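Local structure of oxalate--CoA ligase (5IE2) at residues A[53-58]-A[78-83]; A[259-264]-A[288-293]; A[334-339]-A[401-406]. The protein belongs to the ANL superfamily of AMP-binding enzymes and holds adenosine-5'-triphosphate in a pocket of about twenty residues. All blocks are in the same frame, centred on the assembly; numbering follows the deposited sequence.

Contact 1 of 3, residues A[53-58]-A[78-83]; sequences IKPGDV and RARATA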
loop_
_atom_site.group_PDB
_atom_site.type_symbol
_atom_site.label_atom_id
_atom_site.label_comp_id
_atom_site.label_asym_id
_atom_site.label_seq_id
_atom_site.Cartn_x
_atom_site.Cartn_y
_atom_site.Cartn_z
ATOM N N ILE A 53 28.299 2.253 -5.853
ATOM C CA ILE A 53 26.982 2.391 -6.467
ATOM C C ILE A 53 26.988 3.530 -7.521
ATOM O O ILE A 53 27.340 4.671 -7.242
ATOM C CB ILE A 53 25.910 2.649 -5.383
ATOM C CG1 ILE A 53 25.836 1.442 -4.436
ATOM C CG2 ILE A 53 24.538 2.928 -5.990
ATOM C CD1 ILE A 53 25.680 0.083 -5.148
ATOM N N LYS A 54 26.601 3.166 -8.732
ATOM C CA LYS A 54 26.585 4.046 -9.900
ATOM C C LYS A 54 25.151 4.375 -10.292
ATOM O O LYS A 54 24.237 3.598 -9.984
ATOM C CB LYS A 54 27.283 3.343 -11.089
ATOM C CG LYS A 54 28.714 2.892 -10.875
ATOM C CD LYS A 54 29.653 4.076 -10.750
ATOM C CE LYS A 54 31.167 3.656 -10.734
ATOM N NZ LYS A 54 31.651 2.962 -9.468
ATOM N N PRO A 55 24.928 5.498 -10.991
ATOM C CA PRO A 55 23.550 5.827 -11.384
ATOM C C PRO A 55 22.894 4.684 -12.171
ATOM O O PRO A 55 23.549 4.061 -13.002
ATOM C CB PRO A 55 23.713 7.094 -12.263
ATOM C CG PRO A 55 25.001 7.758 -11.712
ATOM C CD PRO A 55 25.898 6.541 -11.372
ATOM N N GLY A 56 21.648 4.346 -11.834
ATOM C CA GLY A 56 20.950 3.262 -12.500
ATOM C C GLY A 56 21.170 1.905 -11.818
ATOM O O GLY A 56 20.459 0.952 -12.135
ATOM N N ASP A 57 22.131 1.807 -10.908
ATOM C CA ASP A 57 22.302 0.512 -10.197
ATOM C C ASP A 57 21.046 0.188 -9.368
ATOM O O ASP A 57 20.375 1.121 -8.857
ATOM C CB ASP A 57 23.514 0.509 -9.239
ATOM C CG ASP A 57 24.872 0.364 -9.969
ATOM O OD1 ASP A 57 24.886 0.052 -11.188
ATOM O OD2 ASP A 57 25.915 0.588 -9.289
ATOM N N VAL A 58 20.759 -1.112 -9.183
ATOM C CA VAL A 58 19.626 -1.530 -8.309
ATOM C C VAL A 58 20.177 -2.053 -6.991
ATOM O O VAL A 58 21.109 -2.865 -6.993
ATOM C CB VAL A 58 18.751 -2.613 -8.975
ATOM C CG1 VAL A 58 17.644 -3.091 -8.005
ATOM C CG2 VAL A 58 18.119 -2.016 -10.288
ATOM N N ARG A 78 18.859 8.781 -3.419
ATOM C CA ARG A 78 19.716 9.982 -3.495
ATOM C C ARG A 78 20.974 9.745 -4.310
ATOM O O ARG A 78 21.422 10.642 -5.055
ATOM C CB ARG A 78 20.090 10.418 -2.041
ATOM C CG ARG A 78 21.064 11.631 -2.002
ATOM C CD ARG A 78 20.412 12.920 -2.615
ATOM N NE ARG A 78 21.375 14.010 -2.400
ATOM C CZ ARG A 78 21.981 14.712 -3.357
ATOM N NH1 ARG A 78 21.690 14.523 -4.636
ATOM N NH2 ARG A 78 22.882 15.626 -3.012
ATOM N N ALA A 79 21.536 8.528 -4.218
ATOM C CA ALA A 79 22.748 8.180 -4.965
ATOM C C ALA A 79 22.448 7.850 -6.450
ATOM O O ALA A 79 23.314 7.342 -7.164
ATOM C CB ALA A 79 23.457 7.003 -4.285
ATOM N N ARG A 80 21.224 8.148 -6.881
ATOM C CA ARG A 80 20.712 7.915 -8.250
ATOM C C ARG A 80 20.561 6.443 -8.575
ATOM O O ARG A 80 20.533 6.059 -9.740
ATOM C CB ARG A 80 21.632 8.585 -9.349
ATOM C CG ARG A 80 21.778 10.119 -9.165
ATOM C CD ARG A 80 22.497 10.737 -10.408
ATOM N NE ARG A 80 21.706 10.531 -11.633
ATOM C CZ ARG A 80 22.197 10.553 -12.868
ATOM N NH1 ARG A 80 23.503 10.746 -13.055
ATOM N NH2 ARG A 80 21.394 10.342 -13.919
ATOM N N ALA A 81 20.431 5.620 -7.544
ATOM C CA ALA A 81 20.211 4.207 -7.730
ATOM C C ALA A 81 18.748 3.903 -7.505
ATOM O O ALA A 81 17.984 4.768 -7.070
ATOM C CB ALA A 81 21.114 3.397 -6.751
ATOM N N THR A 82 18.362 2.661 -7.798
ATOM C CA THR A 82 16.968 2.224 -7.689
ATOM C C THR A 82 16.833 1.319 -6.466
ATOM O O THR A 82 17.566 0.334 -6.400
ATOM C CB THR A 82 16.527 1.438 -8.974
ATOM O OG1 THR A 82 16.627 2.320 -10.115
ATOM C CG2 THR A 82 15.063 0.979 -8.857
ATOM N N ALA A 83 15.921 1.642 -5.539
ATOM C CA ALA A 83 15.685 0.796 -4.344
ATOM C C ALA A 83 14.726 -0.343 -4.681
ATOM O O ALA A 83 13.688 -0.071 -5.281
ATOM C CB ALA A 83 15.128 1.624 -3.238
HETATM O O HOH W 1 25.905 7.006 -8.014
#
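P55 lies over one face of the R80 guanidinium: its CB sits 3.7 Å above the plane, displaced toward the rim, and its CG comes 3.6 Å from R80 NH1. The R80 chain bends at chi3 (62°), which folds the flat group back across the proline ring, while NE is engaged in a salt bridge with D163, far along the chain. A second flat group, the carboxylate of D57, takes K54 N from above its plane, with OD2 2.7 Å from K54 N. This bond braces the type II turn running from K54 to D57, in which G56 adopts a positive phi.

The backbones join through two nearly straight hydrogen bonds. G56 N reaches R80 O at 2.9 Å, and T82 N meets D57 O at 2.7 Å. P55 CA adds a CH...O contact to the same R80 carbonyl. A81 CB lies on the I53 side of these bonds, 3.5 Å from I53 CG2 and 3.2 Å from D57 O. Further along, V58 CG2 approaches T82 CB at 4.0 Å where the two residues form a parallel bridge. At the other end a water donates to both I53 O and A79 O, joining the loop to the end of the helix.

R80, with positive phi, is the C-prime residue of a Schellman motif that closes helix 67-78, its N bonded to I77 O and A81 N to V76 O. The chain then turns at once into strand 82-85 alongside strand 58-61. Strand, helix and parallel neighbouring strand make a beta-alpha-beta crossover, and this contact joins the entry of its first strand to the entry of its second.

Contact 2 of 3, residues A[259-264]-A[288-293]; sequences AVPTIH and CSASLA. With ATP (adenosine-5'-triphosphate), chain C; ACY (acetic acid), chain E.
P261 and V260 pack against the loop that follows strand 284-287, where the N-terminus of helix 261-273 meets a segment lining the nucleotide pocket of the ANL fold. V260 is the N-cap residue of that helix and P261 begins its first turn.

Backbone bonding is sparse. C288 N donates to A259 O at 3.3 Å, a long and bent bond (145° at the hydrogen) that carries the parallel pairing one residue past the end of strand 284-287, onto the last residue of strand 256-259. V260 CA adds a CH...O contact to C288 O.

Side-chain carbons make most of the remaining contact, many of them meeting carbonyl oxygens. The P261 ring points into the curve of the loop, with CG 3.3 Å from A290 O and 3.4 Å from S291 O. Its CD faces A290 CB, and L292 CD1 stands 4.3 Å from P261 CG. V260 holds CG1 anti to its own carbonyl carbon (chi1 -58°), a rotation that brings this methyl to 3.5 Å from C288 O and beside S289 OG.

Polar contacts bind the loop to its surroundings and, on the side away from P261, to the adenine. S289 OG is hydrogen-bonded to H216 ND1; its separation from an oxygen of the acetic acid, probably a crystallisation component, is so short that its detail is doubtful. K500 NZ donates to S289 O, and E310 holds L292 N. The loop backbone follows the adenine of the adenosine-5'-triphosphate: S289 N is 3.2 Å from N7, and S291 N lies 3.2 Å from N1.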
loop_
_atom_site.group_PDB
_atom_site.type_symbol
_atom_site.label_atom_id
_atom_site.label_comp_id
_atom_site.label_asym_id
_atom_site.label_seq_id
_atom_site.Cartn_x
_atom_site.Cartn_y
_atom_site.Cartn_z
ATOM N N ALA A 259 -4.570 2.579 6.572
ATOM C CA ALA A 259 -4.422 1.143 6.704
ATOM C C ALA A 259 -5.283 0.482 5.664
ATOM O O ALA A 259 -6.066 1.149 4.970
ATOM C CB ALA A 259 -4.802 0.661 8.112
ATOM N N VAL A 260 -5.149 -0.822 5.550
ATOM C CA VAL A 260 -6.044 -1.599 4.662
ATOM C C VAL A 260 -7.245 -2.139 5.493
ATOM O O VAL A 260 -7.153 -2.251 6.736
ATOM C CB VAL A 260 -5.281 -2.765 3.995
ATOM C CG1 VAL A 260 -4.071 -2.198 3.181
ATOM C CG2 VAL A 260 -4.787 -3.778 5.090
ATOM N N PRO A 261 -8.351 -2.508 4.837
ATOM C CA PRO A 261 -9.518 -2.955 5.623
ATOM C C PRO A 261 -9.227 -4.084 6.642
ATOM O O PRO A 261 -9.776 -4.027 7.743
ATOM C CB PRO A 261 -10.487 -3.455 4.552
ATOM C CG PRO A 261 -10.220 -2.476 3.378
ATOM C CD PRO A 261 -8.678 -2.339 3.401
ATOM N N THR A 262 -8.379 -5.061 6.337
ATOM C CA THR A 262 -8.178 -6.133 7.328
ATOM C C THR A 262 -7.488 -5.594 8.612
ATOM O O THR A 262 -7.778 -6.045 9.745
ATOM C CB THR A 262 -7.385 -7.298 6.762
ATOM O OG1 THR A 262 -6.132 -6.821 6.255
ATOM C CG2 THR A 262 -8.197 -7.985 5.610
ATOM N N ILE A 263 -6.610 -4.602 8.438
ATOM C CA ILE A 263 -5.983 -4.000 9.613
ATOM C C ILE A 263 -6.980 -3.125 10.386
ATOM O O ILE A 263 -7.034 -3.190 11.640
ATOM C CB ILE A 263 -4.717 -3.187 9.204
ATOM C CG1 ILE A 263 -3.613 -4.118 8.708
ATOM C CG2 ILE A 263 -4.219 -2.308 10.368
ATOM C CD1 ILE A 263 -3.083 -5.106 9.793
ATOM N N HIS A 264 -7.790 -2.328 9.680
ATOM C CA HIS A 264 -8.851 -1.586 10.361
ATOM C C HIS A 264 -9.760 -2.550 11.179
ATOM O O HIS A 264 -10.177 -2.224 12.287
ATOM C CB HIS A 264 -9.733 -0.809 9.370
ATOM C CG HIS A 264 -9.047 0.372 8.765
ATOM N ND1 HIS A 264 -8.472 1.363 9.533
ATOM C CD2 HIS A 264 -8.821 0.714 7.472
ATOM C CE1 HIS A 264 -7.959 2.288 8.734
ATOM N NE2 HIS A 264 -8.162 1.921 7.479
ATOM N N CYS A 288 -7.326 2.032 2.096
ATOM C CA CYS A 288 -6.980 1.859 0.669
ATOM C C CYS A 288 -6.611 0.404 0.444
ATOM O O CYS A 288 -6.483 -0.349 1.436
ATOM C CB CYS A 288 -5.829 2.842 0.282
ATOM S SG CYS A 288 -5.552 2.958 -1.483
ATOM N N SER A 289 -6.485 0.003 -0.829
ATOM C CA SER A 289 -5.867 -1.266 -1.319
ATOM C C SER A 289 -6.854 -2.414 -1.516
ATOM O O SER A 289 -6.542 -3.339 -2.264
ATOM C CB SER A 289 -4.728 -1.808 -0.423
ATOM O OG SER A 289 -3.720 -0.807 -0.188
ATOM N N ALA A 290 -8.000 -2.374 -0.825
ATOM C CA ALA A 290 -9.053 -3.377 -1.003
ATOM C C ALA A 290 -10.331 -2.690 -0.590
ATOM O O ALA A 290 -10.238 -1.724 0.186
ATOM C CB ALA A 290 -8.786 -4.632 -0.106
ATOM N N SER A 291 -11.505 -3.163 -1.017
ATOM C CA SER A 291 -12.721 -2.374 -0.736
ATOM C C SER A 291 -13.015 -2.320 0.737
ATOM O O SER A 291 -12.898 -3.342 1.467
ATOM C CB SER A 291 -13.955 -2.876 -1.493
ATOM O OG SER A 291 -14.180 -4.206 -1.153
ATOM N N LEU A 292 -13.359 -1.123 1.203
ATOM C CA LEU A 292 -13.815 -0.907 2.588
ATOM C C LEU A 292 -15.350 -1.035 2.619
ATOM O O LEU A 292 -16.059 -0.196 2.058
ATOM C CB LEU A 292 -13.449 0.496 3.112
ATOM C CG LEU A 292 -13.836 0.824 4.563
ATOM C CD1 LEU A 292 -12.992 0.022 5.527
ATOM C CD2 LEU A 292 -13.641 2.319 4.883
ATOM N N ALA A 293 -15.876 -2.081 3.253
ATOM C CA ALA A 293 -17.315 -2.208 3.302
ATOM C C ALA A 293 -17.895 -1.019 4.061
ATOM O O ALA A 293 -17.303 -0.575 5.067
ATOM C CB ALA A 293 -17.713 -3.549 3.983
HETATM P PG ATP C . -1.573 -8.228 -9.160
HETATM O O1G ATP C . -2.833 -8.940 -9.652
HETATM O O2G ATP C . -0.366 -9.098 -9.164
HETATM O O3G ATP C . -1.341 -6.923 -9.918
HETATM P PB ATP C . -2.708 -6.582 -7.078
HETATM O O1B ATP C . -3.367 -6.912 -5.756
HETATM O O2B ATP C . -3.513 -6.110 -8.236
HETATM O O3B ATP C . -1.777 -7.832 -7.589
HETATM P PA ATP C . -1.653 -4.058 -5.965
HETATM O O1A ATP C . -1.029 -3.030 -6.899
HETATM O O2A ATP C . -1.076 -4.274 -4.620
HETATM O O3A ATP C . -1.553 -5.482 -6.716
HETATM O "O5'" ATP C . -3.230 -3.789 -5.895
HETATM C "C5'" ATP C . -3.925 -2.806 -6.701
HETATM C "C4'" ATP C . -5.365 -3.324 -6.862
HETATM O "O4'" ATP C . -6.031 -3.262 -5.586
HETATM C "C3'" ATP C . -6.212 -2.418 -7.700
HETATM O "O3'" ATP C . -5.991 -2.694 -9.082
HETATM C "C2'" ATP C . -7.619 -2.766 -7.262
HETATM O "O2'" ATP C . -7.988 -4.033 -7.829
HETATM C "C1'" ATP C . -7.409 -3.017 -5.798
HETATM N N9 ATP C . -7.786 -1.855 -4.958
HETATM C C8 ATP C . -7.005 -0.871 -4.495
HETATM N N7 ATP C . -7.758 -0.016 -3.736
HETATM C C5 ATP C . -9.036 -0.517 -3.721
HETATM C C6 ATP C . -10.318 -0.120 -3.094
HETATM N N6 ATP C . -10.368 0.979 -2.270
HETATM N N1 ATP C . -11.384 -0.920 -3.329
HETATM C C2 ATP C . -11.307 -2.028 -4.103
HETATM N N3 ATP C . -10.171 -2.449 -4.716
HETATM C C4 ATP C . -9.035 -1.717 -4.529
HETATM C C ACY E . -2.197 0.153 -3.083
HETATM O O ACY E . -2.756 0.514 -1.984
HETATM O OXT ACY E . -1.440 0.896 -3.776
HETATM C CH3 ACY E . -2.499 -1.221 -3.619
#

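Contact 3 of 3, residues A[334-339]-A[401-406]; sequences PGSVGK and DGYLHL. With ATP (adenosine-5'-triphosphate), chain C.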
loop_
_atom_site.group_PDB
_atom_site.type_symbol
_atom_site.label_atom_id
_atom_site.label_comp_id
_atom_site.label_asym_id
_atom_site.label_seq_id
_atom_site.Cartn_x
_atom_site.Cartn_y
_atom_site.Cartn_z
ATOM N N PRO A 334 -19.746 6.242 1.201
ATOM C CA PRO A 334 -19.546 4.822 1.467
ATOM C C PRO A 334 -19.716 4.039 0.177
ATOM O O PRO A 334 -20.576 4.380 -0.625
ATOM C CB PRO A 334 -20.642 4.494 2.509
ATOM C CG PRO A 334 -20.984 5.845 3.131
ATOM C CD PRO A 334 -20.872 6.813 1.972
ATOM N N GLY A 335 -18.868 3.040 -0.069
ATOM C CA GLY A 335 -18.995 2.253 -1.284
ATOM C C GLY A 335 -18.208 2.867 -2.458
ATOM O O GLY A 335 -18.105 2.257 -3.529
ATOM N N SER A 336 -17.655 4.054 -2.242
ATOM C CA SER A 336 -16.959 4.812 -3.324
ATOM C C SER A 336 -15.520 5.090 -2.963
ATOM O O SER A 336 -15.184 5.255 -1.753
ATOM C CB SER A 336 -17.667 6.145 -3.598
ATOM O OG SER A 336 -16.934 6.925 -4.549
ATOM N N VAL A 337 -14.664 5.174 -3.984
ATOM C CA VAL A 337 -13.286 5.553 -3.771
ATOM C C VAL A 337 -12.994 6.995 -4.267
ATOM O O VAL A 337 -11.827 7.383 -4.500
ATOM C CB VAL A 337 -12.309 4.523 -4.418
ATOM C CG1 VAL A 337 -12.423 3.197 -3.724
ATOM C CG2 VAL A 337 -12.624 4.305 -5.893
ATOM N N GLY A 338 -14.043 7.804 -4.381
ATOM C CA GLY A 338 -13.865 9.229 -4.566
ATOM C C GLY A 338 -13.410 9.657 -5.949
ATOM O O GLY A 338 -13.700 9.009 -6.937
ATOM N N LYS A 339 -12.638 10.735 -6.003
ATOM C CA LYS A 339 -12.351 11.418 -7.284
ATOM C C LYS A 339 -10.884 11.309 -7.622
ATOM O O LYS A 339 -10.060 11.281 -6.739
ATOM C CB LYS A 339 -12.756 12.906 -7.198
ATOM C CG LYS A 339 -14.246 13.074 -6.925
ATOM C CD LYS A 339 -14.666 14.539 -7.081
ATOM C CE LYS A 339 -14.115 15.404 -5.979
ATOM N NZ LYS A 339 -14.971 15.270 -4.778
ATOM N N ASP A 401 -21.591 12.933 -9.685
ATOM C CA ASP A 401 -20.665 13.841 -8.950
ATOM C C ASP A 401 -19.210 13.590 -9.310
ATOM O O ASP A 401 -18.322 14.270 -8.793
ATOM C CB ASP A 401 -20.818 13.704 -7.424
ATOM C CG ASP A 401 -22.206 14.121 -6.935
ATOM O OD1 ASP A 401 -22.768 15.125 -7.452
ATOM O OD2 ASP A 401 -22.758 13.411 -6.072
ATOM N N GLY A 402 -18.950 12.616 -10.180
ATOM C CA GLY A 402 -17.588 12.293 -10.561
ATOM C C GLY A 402 -16.877 11.407 -9.550
ATOM O O GLY A 402 -15.639 11.294 -9.568
ATOM N N TYR A 403 -17.645 10.776 -8.655
ATOM C CA TYR A 403 -17.052 9.830 -7.704
ATOM C C TYR A 403 -17.002 8.428 -8.319
ATOM O O TYR A 403 -17.974 7.989 -8.901
ATOM C CB TYR A 403 -17.867 9.765 -6.394
ATOM C CG TYR A 403 -17.641 10.905 -5.451
ATOM C CD1 TYR A 403 -17.206 10.659 -4.140
ATOM C CD2 TYR A 403 -17.885 12.223 -5.843
ATOM C CE1 TYR A 403 -16.983 11.706 -3.231
ATOM C CE2 TYR A 403 -17.675 13.287 -4.932
ATOM C CZ TYR A 403 -17.255 13.014 -3.634
ATOM O OH TYR A 403 -17.029 14.062 -2.740
ATOM N N LEU A 404 -15.878 7.728 -8.159
ATOM C CA LEU A 404 -15.706 6.405 -8.725
ATOM C C LEU A 404 -16.246 5.344 -7.757
ATOM O O LEU A 404 -16.000 5.394 -6.560
ATOM C CB LEU A 404 -14.216 6.164 -9.049
ATOM C CG LEU A 404 -13.731 4.784 -9.496
ATOM C CD1 LEU A 404 -14.395 4.419 -10.820
ATOM C CD2 LEU A 404 -12.204 4.786 -9.628
ATOM N N HIS A 405 -16.956 4.378 -8.332
ATOM C CA HIS A 405 -17.444 3.214 -7.629
ATOM C C HIS A 405 -16.879 1.982 -8.286
ATOM O O HIS A 405 -17.153 1.757 -9.460
ATOM C CB HIS A 405 -18.978 3.132 -7.677
ATOM C CG HIS A 405 -19.663 4.323 -7.086
ATOM N ND1 HIS A 405 -20.283 4.281 -5.850
ATOM C CD2 HIS A 405 -19.812 5.589 -7.546
ATOM C CE1 HIS A 405 -20.770 5.480 -5.569
ATOM N NE2 HIS A 405 -20.519 6.283 -6.593
ATOM N N LEU A 406 -16.113 1.185 -7.549
ATOM C CA LEU A 406 -15.521 -0.035 -8.125
ATOM C C LEU A 406 -16.447 -1.240 -8.056
ATOM O O LEU A 406 -17.146 -1.471 -7.062
ATOM C CB LEU A 406 -14.213 -0.354 -7.411
ATOM C CG LEU A 406 -13.132 0.690 -7.669
ATOM C CD1 LEU A 406 -12.011 0.431 -6.639
ATOM C CD2 LEU A 406 -12.595 0.681 -9.086
HETATM P PG ATP C . -1.573 -8.228 -9.160
HETATM O O1G ATP C . -2.833 -8.940 -9.652
HETATM O O2G ATP C . -0.366 -9.098 -9.164
HETATM O O3G ATP C . -1.341 -6.923 -9.918
HETATM P PB ATP C . -2.708 -6.582 -7.078
HETATM O O1B ATP C . -3.367 -6.912 -5.756
HETATM O O2B ATP C . -3.513 -6.110 -8.236
HETATM O O3B ATP C . -1.777 -7.832 -7.589
HETATM P PA ATP C . -1.653 -4.058 -5.965
HETATM O O1A ATP C . -1.029 -3.030 -6.899
HETATM O O2A ATP C . -1.076 -4.274 -4.620
HETATM O O3A ATP C . -1.553 -5.482 -6.716
HETATM O "O5'" ATP C . -3.230 -3.789 -5.895
HETATM C "C5'" ATP C . -3.925 -2.806 -6.701
HETATM C "C4'" ATP C . -5.365 -3.324 -6.862
HETATM O "O4'" ATP C . -6.031 -3.262 -5.586
HETATM C "C3'" ATP C . -6.212 -2.418 -7.700
HETATM O "O3'" ATP C . -5.991 -2.694 -9.082
HETATM C "C2'" ATP C . -7.619 -2.766 -7.262
HETATM O "O2'" ATP C . -7.988 -4.033 -7.829
HETATM C "C1'" ATP C . -7.409 -3.017 -5.798
HETATM N N9 ATP C . -7.786 -1.855 -4.958
HETATM C C8 ATP C . -7.005 -0.871 -4.495
HETATM N N7 ATP C . -7.758 -0.016 -3.736
HETATM C C5 ATP C . -9.036 -0.517 -3.721
HETATM C C6 ATP C . -10.318 -0.120 -3.094
HETATM N N6 ATP C . -10.368 0.979 -2.270
HETATM N N1 ATP C . -11.384 -0.920 -3.329
HETATM C C2 ATP C . -11.307 -2.028 -4.103
HETATM N N3 ATP C . -10.171 -2.449 -4.716
HETATM C C4 ATP C . -9.035 -1.717 -4.529
HETATM O O HOH W 2 -15.717 1.708 -4.861
HETATM O O HOH W 3 -20.647 1.835 -4.742
HETATM O O HOH W 4 -18.405 -0.450 -4.798
#
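S336 and V337 grip the carbonyl of L404 together, at the centre of a contact built on an ST turn: S336 OG also accepts from G338 N two residues on, at 3.0 Å. The turn lets the loop before strand 339-340 dock onto strand 404-409 of the neighbouring antiparallel sheet. S336 OG lies anti to its backbone N (chi1 175°) and donates to L404 O at 2.7 Å from above the carbonyl plane, whereas V337 N meets the same oxygen at 2.9 Å, almost in line with its C=O bond. L404 N returns a bond of 2.8 Å to G338 O.

Close fitting beside these bonds falls to three apolar side chains. V337 and L404 lie side by side, CG2 3.8 Å from L404 CD2, and L406 CD1 adjoins the same valine methyl.

H405 and K339 form a more open flank. S336 CB sits over one face of the H405 ring, 4.0 Å from its centroid; H405 also stacks on Y397 and is bonded through NE2 to D399. K339 lays its CG over one face of the Y403 ring, 4.1 Å from the centroid, while S336 OG comes to the ring edge; the tyrosine hydroxyl is bonded to P331 O.

The G335 end is wetter and looser. There the links run through water: three molecules donate to G335 O and bridge it separately to L406 N, L406 O and H405 ND1, the water at H405 ND1 lying in the imidazole plane at the ring edge. Opposite in character is the ligand side, where the V337 methyl CG1 reaches 3.4 Å from N6 of the adenosine-5'-triphosphate.

Overall arrangement
Contact 2 is buried, its centre about 10 Å from that of the chain, whereas contacts 1 and 3 are only partly buried and lie on opposite sides of the chain's centre, their own centres about 38 Å apart. Contacts 2 and 3 are close, with nearest atoms about 5 Å apart; both border adenosine-5'-triphosphate, the former mainly with backbone nitrogens, the latter with valine and leucine methyls. Side chains of both touch strand 308-314. Contact 1 belongs to a different sheet, remote from the nucleotide, and combines straight backbone bonds with an arginine-proline packing. Water appears at the two outer contacts, bridging mostly backbone atoms, while contact 2 relies mostly on proline and valine carbons meeting carbonyl oxygens.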